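Local coordinates for transmembrane oligosaccharyl transferase (Archaeoglobus fulgidus, PDB 3WAJ), which is a membrane protein of the STT3/AglB oligosaccharyl transferase family, combining a helical transmembrane part of the GT-C clan with a soluble C-terminal part, at residues N500-A506 / Y770-F774; S549-Y553 / E613-K618; I574-Y578 / W625-D629; F587-E593 / S676-L682; Y619-A623 / A633-Y637. All blocks are in the same frame, centred on the assembly; numbering follows the deposited sequence.

Contact 1: N500-A506 / Y770-F774; sequences NKQWYDA and YVKIF
The first turns of a helix, 501-506, lie against the start of strand 771-774, their axes 8.8 Å apart at closest approach and running nearly the same way, at 25°. The CA atoms of W503 and V771 mark the register, 6.2 Å apart. N500 is the N-cap: with chi1 in p, its OD1 accepts from W503 N at 2.9 Å, while Y504 N bonds to N500 O at 3.0 Å. The strand lies between 605-611 and 693-698 in a mixed sheet, so this is helix-on-sheet packing. V771 (chi1 t) and I773 (chi1 m) point toward the helix, and K772 between them points away. V771 CG2 stands over the face of the W503 five-membered ring, 3.6 Å from its centroid, a CH-pi contact, and V771 CG1 reaches A506 CB at 3.8 Å. I773 CD1 touches A506 O at 3.7 Å. Y770, chi1 t, closes the N-terminal end: N500 ND2 sits over its ring, 3.3 Å from CZ. W503 NE1 bonds to D611, and Q502 NE2 to the carbonyl of Y701. With N500 OD1 engaged in the cap and these two nitrogens bonded to neighbours, the segments are joined mainly by apolar and ring contacts, the N500 amide over Y770 included.

Contact 2: S549-Y553 / E613-K618; sequences SWWDY and EMETGK
K618 NZ is the centre of a salt-bridge network, donating to D552 OD2 at 2.8 Å and to E613 OE2 at 2.9 Å, and making a very short 2.5 Å hydrogen bond to Y553 OH. W550, W551, D552 and Y553 begin the WWDXG signature of the STT3/AglB family; D611, M614 and K618 fit the family's DXXMXXXK pattern, so two sequence hallmarks meet here. The D552 side chain lies about 13 Å from the bound zinc ion. Residues 551-553 form a 3-10 turn, with a weak Y553 N to W550 O bond of 3.3 Å. Opposite them a helix ends at E615 and T616 leaves helical angles; K618 N then returns to E613 O at 2.7 Å. W550 and M614 have the nearest CA atoms, 7.1 Å apart. K618 is extended from chi1 m through three t angles, which carries its amine to the acids; on the way its CD passes W550 CD1 at 4.0 Å. Beside it M614, with chi1 m, chi2 t and chi3 p, sets its sulfur against both W550 (chi1 t) and Y553 (chi1 m), with a Met-aromatic contact to the tyrosine, oblique to its ring: M614 SD is 3.8 Å from Y553 CE2 and 3.7 Å from W550 CB.

Contact 3: I574-Y578 / W625-D629; sequences IGNKY and WAEGD
A loop docking onto the C-terminal end of a helix is the kind of contact made here: irregular residues 574-578, on the way from strand 564-565 to helix 584-588, lie along the last turn of helix 619-627 at a partly exposed edge of the fold. The backbones come very close, the CA atoms of N576 and A626 being 4.1 Å apart and those of Y578 and E627 5.9 Å. A626 O, near the end of its helix, accepts K577 N at 2.8 Å and, weakly, Y578 N at 3.5 Å. The principle is a familiar one: carbonyls of a last helical turn lack helical donors, and a passing loop can supply them. The helix stops at G628, whose phi is +110°; a CB there would jam against the preceding carbonyl and crowd Y578 CD1. D629 then caps the next helix through L632 N. Along the loop G575, with phi +61°, turns the chain between I574 and N576. I574 (chi1 m, chi2 t) lays CD1 over the W625 six-membered ring, 3.5 Å from its centroid in a CH-pi contact, with its CG2 3.6 Å from W625 CE3; W551 meets the same indole edge-to-face. At the other end K577 NZ forms a 2.7 Å salt bridge with E627 OE2, and that lysine amine also bonds to the carbonyl of T589. Y578, chi1 p, brings its CE1 to 3.6 Å from G628 CA.

Contact 4: F587-E593 / S676-L682; sequences FFTAENE and STMEAKL
The turn that follows helix 584-588 wraps round the N-terminal end of helix 678-682, and M678 is the main bump. Its side chain, m in all three chi angles, fills a hollow lined by F587 and A590: M678 CE lies 3.6 Å from F587 CZ, M678 CG 4.2 Å from A590 CB, and M678 CB 3.4 Å from F587 O. L682 CD1 rests against two neighbouring rings, 4.0 Å from F587 CE2 and 4.4 Å from F588 CE1; with chi1 t and m the two phenyls lie side by side and present a joint surface to it. The backbones fit as helix capping: E679 N donates to F588 O at 2.9 Å and M678 N to A590 O at 3.0 Å. T677 is the N-cap, its OG1 accepting A680 N at 3.2 Å and also bonding to the carbonyl of Y674. T677 CA packs on A590 O at 3.3 Å. At the outer edge a water bridges the segments, donating to A590 O (3.1 Å) and S676 O (2.6 Å) and accepting from K681 NZ (2.9 Å).

Contact 5: Y619-A623 / A633-Y637; sequences YYAMA and AEKYY
Four tyrosines, on two rotamers, set this contact. Y619 and Y620, on the first turn of helix 619-623, both have chi1 t, while Y636 and Y637, from the 3-10 turn 634-636 and its exit, both have chi1 m. The Y619 edge meets the Y636 face in a T-shaped stack, centroids 5.4 Å apart and planes at 75°, with Y619 OH 3.2 Å from Y636 CE2. Y637 packs on the helical pair: Y637 OH is 3.4 Å from Y619 CD1, and Y637 CE2 is 3.8 Å from Y620 CD2. Helix 619-627 and the short helix 630-633 with its 3-10 continuation form a local helical hairpin, in which small residues allow close approach: the CA atoms of A623 and A633 are 5.0 Å apart and their CB atoms 3.6 Å, and A623 CB is likewise 3.6 Å from Y636 CD1. E634 pairs with R668, and Y636 OH bonds to E627 OE2. The two segments are thus held by ring and methyl packing, with the polar ends of E634 and Y636 satisfied by residues beyond them.

Overall arrangement
Contact 4 is the most buried; contact 3 is the most exposed, and contacts 1, 2 and 5 lie between. Contacts 3 and 5 share helix 619-627, one using its end and the other its beginning, while contact 2 ties the preceding helix, 612-615, to the loop after strand 546-548. Contact 1 involves a strand of the mixed sheet; W503 stacks on Y553 of contact 2, and F774 packs against L682 of contact 4. Chemistry follows place: charges concentrate in contact 2 and in the K577-E627 pair of contact 3, backbone capping governs contacts 3 and 4, and contacts 1 and 5 rely on rings and methyls. K577, E627 and Y636, with E591 through weak links, draw contacts 3, 4 and 5 into one polar cluster.

Contact 1: N500-A506 / Y770-F774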
# COMPACT_ATOMS: atom_id res chain seq x y z
N ASN A 500 7.63 -11.68 3.27
CA ASN A 500 8.15 -13.03 3.15
C ASN A 500 8.86 -13.41 4.46
O ASN A 500 9.02 -12.56 5.36
CB ASN A 500 9.06 -13.19 1.91
CG ASN A 500 10.34 -12.31 1.95
OD1 ASN A 500 10.77 -11.83 3.01
ND2 ASN A 500 10.98 -12.15 0.79
N LYS A 501 9.27 -14.66 4.59
CA LYS A 501 9.83 -15.15 5.84
C LYS A 501 11.14 -14.46 6.22
O LYS A 501 11.40 -14.21 7.42
CB LYS A 501 9.98 -16.67 5.79
CG LYS A 501 10.63 -17.26 7.04
CD LYS A 501 10.12 -18.69 7.31
CE LYS A 501 10.90 -19.34 8.44
NZ LYS A 501 12.32 -19.49 8.06
N GLN A 502 11.94 -14.12 5.22
CA GLN A 502 13.19 -13.41 5.46
C GLN A 502 12.95 -12.08 6.17
O GLN A 502 13.58 -11.78 7.19
CB GLN A 502 13.96 -13.18 4.15
CG GLN A 502 14.48 -14.46 3.52
CD GLN A 502 13.62 -14.91 2.37
OE1 GLN A 502 12.41 -14.70 2.37
NE2 GLN A 502 14.25 -15.49 1.35
N TRP A 503 12.03 -11.29 5.61
CA TRP A 503 11.62 -10.01 6.21
C TRP A 503 10.99 -10.16 7.58
O TRP A 503 11.34 -9.45 8.52
CB TRP A 503 10.61 -9.32 5.31
CG TRP A 503 11.16 -8.23 4.44
CD1 TRP A 503 11.33 -8.26 3.08
CD2 TRP A 503 11.58 -6.92 4.87
NE1 TRP A 503 11.82 -7.05 2.63
CE2 TRP A 503 11.98 -6.21 3.71
CE3 TRP A 503 11.64 -6.27 6.12
CZ2 TRP A 503 12.45 -4.90 3.76
CZ3 TRP A 503 12.09 -4.97 6.18
CH2 TRP A 503 12.50 -4.29 5.00
N TYR A 504 10.03 -11.07 7.70
CA TYR A 504 9.35 -11.23 8.97
C TYR A 504 10.34 -11.63 10.06
O TYR A 504 10.28 -11.10 11.18
CB TYR A 504 8.18 -12.22 8.89
CG TYR A 504 7.40 -12.32 10.19
CD1 TYR A 504 6.31 -11.50 10.44
CD2 TYR A 504 7.77 -13.25 11.17
CE1 TYR A 504 5.60 -11.59 11.63
CE2 TYR A 504 7.07 -13.35 12.37
CZ TYR A 504 5.99 -12.52 12.60
OH TYR A 504 5.32 -12.64 13.78
N ASP A 505 11.26 -12.54 9.74
CA ASP A 505 12.25 -12.97 10.74
C ASP A 505 13.24 -11.87 11.07
O ASP A 505 13.64 -11.70 12.23
CB ASP A 505 12.99 -14.24 10.30
CG ASP A 505 12.13 -15.48 10.39
OD1 ASP A 505 11.05 -15.38 11.00
OD2 ASP A 505 12.54 -16.54 9.86
N ALA A 506 13.64 -11.11 10.05
CA ALA A 506 14.57 -10.00 10.26
C ALA A 506 13.98 -9.01 11.27
O ALA A 506 14.66 -8.56 12.18
CB ALA A 506 14.91 -9.31 8.94
N TYR A 770 18.51 -11.83 1.42
CA TYR A 770 17.40 -11.01 0.91
C TYR A 770 17.27 -9.71 1.71
O TYR A 770 17.13 -8.62 1.15
CB TYR A 770 16.10 -11.80 1.00
CG TYR A 770 14.95 -11.27 0.17
CD1 TYR A 770 14.47 -11.99 -0.91
CD2 TYR A 770 14.30 -10.07 0.50
CE1 TYR A 770 13.40 -11.53 -1.66
CE2 TYR A 770 13.23 -9.61 -0.26
CZ TYR A 770 12.79 -10.34 -1.34
OH TYR A 770 11.75 -9.90 -2.10
N VAL A 771 17.31 -9.84 3.04
CA VAL A 771 17.20 -8.68 3.93
C VAL A 771 18.48 -8.52 4.73
O VAL A 771 18.99 -9.50 5.26
CB VAL A 771 16.01 -8.83 4.90
CG1 VAL A 771 15.87 -7.56 5.74
CG2 VAL A 771 14.73 -9.09 4.13
N LYS A 772 18.99 -7.30 4.80
CA LYS A 772 20.19 -7.00 5.59
C LYS A 772 19.93 -5.84 6.55
O LYS A 772 19.26 -4.88 6.19
CB LYS A 772 21.39 -6.70 4.69
CG LYS A 772 21.87 -7.89 3.90
CD LYS A 772 22.91 -7.45 2.89
CE LYS A 772 23.07 -8.47 1.78
NZ LYS A 772 24.30 -8.18 1.01
N ILE A 773 20.45 -5.95 7.76
CA ILE A 773 20.31 -4.89 8.75
C ILE A 773 21.68 -4.32 9.12
O ILE A 773 22.62 -5.06 9.42
CB ILE A 773 19.63 -5.42 10.02
CG1 ILE A 773 18.26 -5.98 9.68
CG2 ILE A 773 19.50 -4.34 11.08
CD1 ILE A 773 17.57 -6.64 10.87
N PHE A 774 21.79 -3.00 9.11
CA PHE A 774 23.03 -2.35 9.50
C PHE A 774 22.79 -1.43 10.71
O PHE A 774 21.67 -0.93 10.91
CB PHE A 774 23.57 -1.53 8.34
CG PHE A 774 23.85 -2.34 7.10
CD1 PHE A 774 25.15 -2.75 6.81
CD2 PHE A 774 22.82 -2.70 6.23
CE1 PHE A 774 25.43 -3.51 5.67
CE2 PHE A 774 23.09 -3.46 5.08
CZ PHE A 774 24.40 -3.87 4.80

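Contact 2: S549-Y553 / E613-K618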
# COMPACT_ATOMS: atom_id res chain seq x y z
N SER A 549 14.61 2.75 5.95
CA SER A 549 14.44 1.74 4.92
C SER A 549 13.50 2.35 3.88
O SER A 549 13.00 3.45 4.08
CB SER A 549 13.81 0.48 5.54
OG SER A 549 13.57 -0.50 4.54
N TRP A 550 13.26 1.67 2.77
CA TRP A 550 12.37 2.22 1.76
C TRP A 550 10.96 2.36 2.36
O TRP A 550 10.63 1.70 3.36
CB TRP A 550 12.38 1.32 0.51
CG TRP A 550 11.73 1.91 -0.71
CD1 TRP A 550 10.89 1.27 -1.58
CD2 TRP A 550 11.85 3.26 -1.21
NE1 TRP A 550 10.49 2.12 -2.57
CE2 TRP A 550 11.06 3.35 -2.37
CE3 TRP A 550 12.55 4.40 -0.78
CZ2 TRP A 550 10.95 4.53 -3.13
CZ3 TRP A 550 12.43 5.58 -1.52
CH2 TRP A 550 11.64 5.63 -2.68
N TRP A 551 10.12 3.23 1.79
CA TRP A 551 8.85 3.57 2.44
C TRP A 551 7.84 2.42 2.47
O TRP A 551 7.01 2.36 3.38
CB TRP A 551 8.23 4.82 1.82
CG TRP A 551 7.89 4.70 0.36
CD1 TRP A 551 8.69 5.06 -0.70
CD2 TRP A 551 6.65 4.25 -0.22
NE1 TRP A 551 8.03 4.85 -1.89
CE2 TRP A 551 6.78 4.35 -1.63
CE3 TRP A 551 5.44 3.77 0.31
CZ2 TRP A 551 5.75 3.99 -2.51
CZ3 TRP A 551 4.42 3.40 -0.56
CH2 TRP A 551 4.58 3.52 -1.96
N ASP A 552 7.93 1.51 1.49
CA ASP A 552 7.08 0.32 1.42
C ASP A 552 6.99 -0.45 2.74
O ASP A 552 5.93 -0.98 3.08
CB ASP A 552 7.63 -0.67 0.37
CG ASP A 552 7.52 -0.15 -1.02
OD1 ASP A 552 7.05 1.00 -1.23
OD2 ASP A 552 7.90 -0.91 -1.92
N TYR A 553 8.12 -0.49 3.45
CA TYR A 553 8.35 -1.42 4.55
C TYR A 553 7.97 -0.86 5.93
O TYR A 553 8.05 -1.58 6.93
CB TYR A 553 9.84 -1.88 4.50
CG TYR A 553 10.18 -2.45 3.14
CD1 TYR A 553 9.47 -3.54 2.63
CD2 TYR A 553 11.17 -1.89 2.34
CE1 TYR A 553 9.75 -4.08 1.38
CE2 TYR A 553 11.46 -2.43 1.05
CZ TYR A 553 10.73 -3.52 0.58
OH TYR A 553 10.96 -4.08 -0.68
N GLU A 613 15.25 -5.95 -3.17
CA GLU A 613 14.38 -5.21 -4.08
C GLU A 613 14.84 -3.76 -4.18
O GLU A 613 14.92 -3.20 -5.28
CB GLU A 613 12.92 -5.33 -3.62
CG GLU A 613 12.35 -6.74 -3.81
CD GLU A 613 10.86 -6.83 -3.52
OE1 GLU A 613 10.24 -7.85 -3.91
OE2 GLU A 613 10.31 -5.90 -2.90
N MET A 614 15.12 -3.17 -3.03
CA MET A 614 15.79 -1.88 -2.94
C MET A 614 17.08 -1.84 -3.76
O MET A 614 17.38 -0.85 -4.43
CB MET A 614 16.08 -1.56 -1.47
CG MET A 614 14.81 -1.22 -0.68
SD MET A 614 15.04 -1.15 1.10
CE MET A 614 16.35 0.10 1.19
N GLU A 615 17.84 -2.93 -3.71
CA GLU A 615 19.09 -3.00 -4.44
C GLU A 615 18.83 -3.06 -5.94
O GLU A 615 19.53 -2.44 -6.73
CB GLU A 615 19.90 -4.23 -4.00
CG GLU A 615 21.20 -4.46 -4.76
CD GLU A 615 21.88 -5.78 -4.38
OE1 GLU A 615 21.25 -6.83 -4.59
OE2 GLU A 615 23.04 -5.77 -3.89
N THR A 616 17.79 -3.80 -6.33
CA THR A 616 17.53 -4.06 -7.73
C THR A 616 16.29 -3.35 -8.28
O THR A 616 16.36 -2.21 -8.70
CB THR A 616 17.44 -5.56 -8.01
OG1 THR A 616 16.32 -6.10 -7.31
CG2 THR A 616 18.72 -6.25 -7.55
N GLY A 617 15.15 -4.04 -8.30
CA GLY A 617 13.97 -3.57 -9.01
C GLY A 617 13.41 -2.23 -8.55
O GLY A 617 12.97 -1.42 -9.36
N LYS A 618 13.44 -1.99 -7.24
CA LYS A 618 12.90 -0.76 -6.71
C LYS A 618 13.93 0.36 -6.68
O LYS A 618 13.59 1.48 -6.26
CB LYS A 618 12.32 -0.98 -5.30
CG LYS A 618 11.23 -2.03 -5.19
CD LYS A 618 10.65 -2.04 -3.77
CE LYS A 618 9.43 -2.95 -3.67
NZ LYS A 618 9.16 -3.36 -2.24

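Contact 3: I574-Y578 / W625-D629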
# COMPACT_ATOMS: atom_id res chain seq x y z
N ILE A 574 9.86 9.99 2.69
CA ILE A 574 10.66 9.67 1.50
C ILE A 574 11.77 10.70 1.27
O ILE A 574 12.87 10.35 0.83
CB ILE A 574 9.77 9.54 0.24
CG1 ILE A 574 8.85 8.32 0.36
CG2 ILE A 574 10.62 9.45 -1.02
CD1 ILE A 574 7.65 8.34 -0.63
N GLY A 575 11.49 11.97 1.56
CA GLY A 575 12.46 13.04 1.33
C GLY A 575 12.85 13.20 -0.15
O GLY A 575 12.12 12.76 -1.04
N ASN A 576 14.00 13.83 -0.40
CA ASN A 576 14.52 14.01 -1.77
C ASN A 576 15.89 14.67 -1.77
O ASN A 576 16.30 15.26 -0.76
CB ASN A 576 13.58 14.84 -2.65
CG ASN A 576 13.34 16.24 -2.09
OD1 ASN A 576 14.27 17.04 -1.92
ND2 ASN A 576 12.08 16.54 -1.80
N LYS A 577 16.58 14.63 -2.91
CA LYS A 577 17.89 15.30 -3.01
C LYS A 577 17.82 16.72 -3.56
O LYS A 577 18.59 17.58 -3.15
CB LYS A 577 18.89 14.44 -3.79
CG LYS A 577 19.68 13.49 -2.91
CD LYS A 577 20.19 12.26 -3.65
CE LYS A 577 20.68 12.59 -5.03
NZ LYS A 577 21.02 11.34 -5.77
N TYR A 578 16.90 16.97 -4.48
CA TYR A 578 16.81 18.29 -5.12
C TYR A 578 16.47 19.44 -4.14
O TYR A 578 16.95 20.57 -4.32
CB TYR A 578 15.86 18.26 -6.33
CG TYR A 578 14.44 17.88 -5.98
CD1 TYR A 578 14.00 16.56 -6.09
CD2 TYR A 578 13.53 18.84 -5.55
CE1 TYR A 578 12.69 16.22 -5.77
CE2 TYR A 578 12.22 18.50 -5.23
CZ TYR A 578 11.82 17.19 -5.35
OH TYR A 578 10.53 16.86 -5.03
N TRP A 625 12.18 9.44 -6.98
CA TRP A 625 11.80 10.30 -5.85
C TRP A 625 12.93 11.25 -5.43
O TRP A 625 12.68 12.42 -5.12
CB TRP A 625 11.41 9.44 -4.63
CG TRP A 625 10.02 8.85 -4.66
CD1 TRP A 625 9.67 7.60 -5.12
CD2 TRP A 625 8.80 9.46 -4.20
NE1 TRP A 625 8.31 7.41 -4.98
CE2 TRP A 625 7.76 8.53 -4.42
CE3 TRP A 625 8.50 10.70 -3.63
CZ2 TRP A 625 6.42 8.81 -4.08
CZ3 TRP A 625 7.16 10.98 -3.29
CH2 TRP A 625 6.15 10.03 -3.51
N ALA A 626 14.16 10.73 -5.41
CA ALA A 626 15.31 11.52 -4.94
C ALA A 626 15.59 12.67 -5.89
O ALA A 626 15.90 13.78 -5.45
CB ALA A 626 16.57 10.63 -4.78
N GLU A 627 15.48 12.40 -7.19
CA GLU A 627 15.90 13.35 -8.22
C GLU A 627 14.79 14.29 -8.66
O GLU A 627 15.07 15.42 -9.05
CB GLU A 627 16.46 12.62 -9.44
CG GLU A 627 17.67 11.74 -9.15
CD GLU A 627 18.89 12.53 -8.74
OE1 GLU A 627 18.94 13.73 -9.04
OE2 GLU A 627 19.82 11.94 -8.14
N GLY A 628 13.54 13.83 -8.63
CA GLY A 628 12.42 14.66 -9.04
C GLY A 628 11.75 14.26 -10.35
O GLY A 628 10.61 14.66 -10.61
N ASP A 629 12.43 13.47 -11.17
CA ASP A 629 11.85 13.02 -12.43
C ASP A 629 12.52 11.77 -12.99
O ASP A 629 13.52 11.29 -12.45
CB ASP A 629 11.84 14.14 -13.48
CG ASP A 629 13.25 14.60 -13.88
OD1 ASP A 629 14.19 13.78 -13.95
OD2 ASP A 629 13.40 15.81 -14.14

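Contact 4: F587-E593 / S676-L682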
# COMPACT_ATOMS: atom_id res chain seq x y z
N PHE A 587 18.72 9.27 1.54
CA PHE A 587 19.71 8.44 2.21
C PHE A 587 20.26 7.39 1.22
O PHE A 587 21.47 7.36 0.96
CB PHE A 587 19.13 7.81 3.48
CG PHE A 587 20.10 6.92 4.20
CD1 PHE A 587 21.05 7.45 5.05
CD2 PHE A 587 20.08 5.53 4.01
CE1 PHE A 587 21.97 6.63 5.71
CE2 PHE A 587 20.99 4.70 4.67
CZ PHE A 587 21.94 5.25 5.52
N PHE A 588 19.39 6.59 0.62
CA PHE A 588 19.84 5.45 -0.21
C PHE A 588 20.46 5.79 -1.56
O PHE A 588 21.20 4.97 -2.12
CB PHE A 588 18.74 4.39 -0.38
CG PHE A 588 18.34 3.74 0.92
CD1 PHE A 588 19.15 2.78 1.52
CD2 PHE A 588 17.15 4.10 1.56
CE1 PHE A 588 18.79 2.18 2.74
CE2 PHE A 588 16.78 3.52 2.78
CZ PHE A 588 17.60 2.56 3.38
N THR A 589 20.15 6.97 -2.10
CA THR A 589 20.78 7.35 -3.37
C THR A 589 21.91 8.34 -3.15
O THR A 589 22.40 8.95 -4.11
CB THR A 589 19.79 8.01 -4.33
OG1 THR A 589 19.42 9.27 -3.79
CG2 THR A 589 18.54 7.13 -4.55
N ALA A 590 22.27 8.54 -1.89
CA ALA A 590 23.33 9.48 -1.55
C ALA A 590 24.64 8.95 -2.11
O ALA A 590 24.99 7.76 -1.93
CB ALA A 590 23.43 9.67 -0.06
N GLU A 591 25.38 9.82 -2.79
CA GLU A 591 26.56 9.41 -3.53
C GLU A 591 27.87 9.52 -2.76
O GLU A 591 28.93 9.23 -3.31
CB GLU A 591 26.63 10.17 -4.84
CG GLU A 591 25.59 9.69 -5.84
CD GLU A 591 25.23 10.74 -6.85
OE1 GLU A 591 25.96 11.76 -6.94
OE2 GLU A 591 24.21 10.56 -7.55
N ASN A 592 27.79 9.90 -1.48
CA ASN A 592 28.93 9.77 -0.57
C ASN A 592 28.46 9.58 0.87
O ASN A 592 27.31 9.90 1.21
CB ASN A 592 29.90 10.97 -0.69
CG ASN A 592 29.20 12.29 -0.54
OD1 ASN A 592 28.91 12.74 0.58
ND2 ASN A 592 28.90 12.94 -1.67
N GLU A 593 29.33 9.06 1.73
CA GLU A 593 28.92 8.78 3.10
C GLU A 593 28.59 10.06 3.90
O GLU A 593 27.68 10.05 4.73
CB GLU A 593 29.96 7.92 3.83
CG GLU A 593 29.43 7.31 5.12
CD GLU A 593 30.44 6.43 5.83
OE1 GLU A 593 31.61 6.38 5.40
OE2 GLU A 593 30.05 5.79 6.83
N SER A 676 28.32 3.96 -6.35
CA SER A 676 28.68 4.93 -5.32
C SER A 676 27.54 5.25 -4.35
O SER A 676 27.75 5.90 -3.34
CB SER A 676 29.17 6.22 -5.96
OG SER A 676 30.44 6.01 -6.50
N THR A 677 26.34 4.81 -4.67
CA THR A 677 25.21 5.11 -3.81
C THR A 677 25.30 4.30 -2.53
O THR A 677 25.93 3.23 -2.51
CB THR A 677 23.88 4.83 -4.51
OG1 THR A 677 23.74 3.41 -4.69
CG2 THR A 677 23.85 5.55 -5.86
N MET A 678 24.66 4.82 -1.48
CA MET A 678 24.56 4.09 -0.22
C MET A 678 23.87 2.74 -0.40
O MET A 678 24.25 1.76 0.24
CB MET A 678 23.80 4.91 0.82
CG MET A 678 24.61 5.99 1.46
SD MET A 678 25.95 5.33 2.48
CE MET A 678 24.98 4.45 3.70
N GLU A 679 22.85 2.70 -1.25
CA GLU A 679 22.15 1.44 -1.44
C GLU A 679 23.10 0.38 -2.01
O GLU A 679 23.04 -0.77 -1.60
CB GLU A 679 20.89 1.58 -2.31
CG GLU A 679 20.22 0.23 -2.63
CD GLU A 679 19.83 -0.53 -1.36
OE1 GLU A 679 19.76 -1.78 -1.39
OE2 GLU A 679 19.56 0.13 -0.34
N ALA A 680 24.00 0.78 -2.90
CA ALA A 680 24.94 -0.21 -3.46
C ALA A 680 26.04 -0.57 -2.47
O ALA A 680 26.46 -1.72 -2.39
CB ALA A 680 25.54 0.24 -4.78
N LYS A 681 26.52 0.43 -1.74
CA LYS A 681 27.57 0.21 -0.75
C LYS A 681 27.08 -0.70 0.37
O LYS A 681 27.81 -1.52 0.89
CB LYS A 681 28.04 1.54 -0.16
CG LYS A 681 28.89 2.36 -1.11
CD LYS A 681 29.18 3.74 -0.55
CE LYS A 681 30.11 4.55 -1.45
NZ LYS A 681 30.41 5.85 -0.83
N LEU A 682 25.81 -0.53 0.73
CA LEU A 682 25.20 -1.31 1.79
C LEU A 682 24.83 -2.72 1.31
O LEU A 682 25.32 -3.72 1.83
CB LEU A 682 23.95 -0.59 2.33
CG LEU A 682 24.27 0.59 3.25
CD1 LEU A 682 23.02 1.46 3.54
CD2 LEU A 682 24.87 0.08 4.56
O HOH W 1 27.63 6.69 -0.84

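Contact 5: Y619-A623 / A633-Y637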
# COMPACT_ATOMS: atom_id res chain seq x y z
N TYR A 619 15.17 0.09 -7.09
CA TYR A 619 16.18 1.15 -6.98
C TYR A 619 15.80 2.37 -7.82
O TYR A 619 15.93 3.51 -7.37
CB TYR A 619 17.63 0.69 -7.30
CG TYR A 619 18.56 1.88 -7.14
CD1 TYR A 619 18.85 2.71 -8.22
CD2 TYR A 619 19.08 2.22 -5.89
CE1 TYR A 619 19.65 3.83 -8.06
CE2 TYR A 619 19.89 3.34 -5.72
CZ TYR A 619 20.17 4.14 -6.82
OH TYR A 619 20.97 5.25 -6.69
N TYR A 620 15.32 2.13 -9.04
CA TYR A 620 14.92 3.20 -9.94
C TYR A 620 13.89 4.12 -9.28
O TYR A 620 13.99 5.34 -9.35
CB TYR A 620 14.34 2.59 -11.22
CG TYR A 620 13.87 3.58 -12.26
CD1 TYR A 620 12.52 3.73 -12.55
CD2 TYR A 620 14.78 4.33 -13.01
CE1 TYR A 620 12.08 4.61 -13.53
CE2 TYR A 620 14.35 5.21 -13.98
CZ TYR A 620 13.00 5.34 -14.24
OH TYR A 620 12.58 6.21 -15.21
N ALA A 621 12.90 3.52 -8.64
CA ALA A 621 11.88 4.26 -7.91
C ALA A 621 12.50 5.18 -6.85
O ALA A 621 12.02 6.31 -6.64
CB ALA A 621 10.90 3.30 -7.27
N MET A 622 13.53 4.71 -6.15
CA MET A 622 14.18 5.56 -5.14
C MET A 622 14.88 6.74 -5.82
O MET A 622 14.83 7.88 -5.34
CB MET A 622 15.15 4.76 -4.26
CG MET A 622 14.49 3.62 -3.48
SD MET A 622 15.48 2.97 -2.12
CE MET A 622 16.81 2.17 -3.01
N ALA A 623 15.51 6.45 -6.95
CA ALA A 623 16.18 7.48 -7.74
C ALA A 623 15.19 8.53 -8.23
O ALA A 623 15.46 9.73 -8.10
CB ALA A 623 16.93 6.88 -8.92
N ALA A 633 16.91 10.17 -13.03
CA ALA A 633 17.12 8.83 -12.50
C ALA A 633 17.86 7.92 -13.49
O ALA A 633 18.53 6.96 -13.09
CB ALA A 633 15.79 8.21 -12.09
N GLU A 634 17.75 8.23 -14.78
CA GLU A 634 18.35 7.38 -15.80
C GLU A 634 19.89 7.38 -15.80
O GLU A 634 20.51 6.54 -16.45
CB GLU A 634 17.78 7.71 -17.18
CG GLU A 634 16.37 7.14 -17.39
CD GLU A 634 16.37 5.63 -17.62
OE1 GLU A 634 17.45 5.06 -17.89
OE2 GLU A 634 15.29 5.00 -17.54
N LYS A 635 20.49 8.30 -15.06
CA LYS A 635 21.94 8.35 -14.94
C LYS A 635 22.45 7.23 -14.04
O LYS A 635 23.67 7.00 -13.94
CB LYS A 635 22.38 9.71 -14.39
CG LYS A 635 22.14 9.87 -12.88
CD LYS A 635 22.48 11.29 -12.37
CE LYS A 635 22.21 11.41 -10.87
NZ LYS A 635 22.96 12.53 -10.21
N TYR A 636 21.55 6.53 -13.37
CA TYR A 636 21.97 5.40 -12.54
C TYR A 636 22.10 4.10 -13.37
O TYR A 636 22.53 3.07 -12.85
CB TYR A 636 21.06 5.23 -11.31
CG TYR A 636 21.20 6.37 -10.30
CD1 TYR A 636 20.26 7.38 -10.23
CD2 TYR A 636 22.28 6.42 -9.43
CE1 TYR A 636 20.38 8.42 -9.30
CE2 TYR A 636 22.42 7.46 -8.51
CZ TYR A 636 21.47 8.45 -8.44
OH TYR A 636 21.62 9.47 -7.52
N TYR A 637 21.77 4.16 -14.66
CA TYR A 637 21.77 2.97 -15.51
C TYR A 637 22.58 3.11 -16.80
O TYR A 637 22.70 4.20 -17.36
CB TYR A 637 20.32 2.53 -15.80
CG TYR A 637 19.62 2.15 -14.53
CD1 TYR A 637 19.79 0.89 -13.97
CD2 TYR A 637 18.83 3.07 -13.83
CE1 TYR A 637 19.18 0.53 -12.78
CE2 TYR A 637 18.20 2.73 -12.64
CZ TYR A 637 18.39 1.45 -12.12
OH TYR A 637 17.79 1.06 -10.95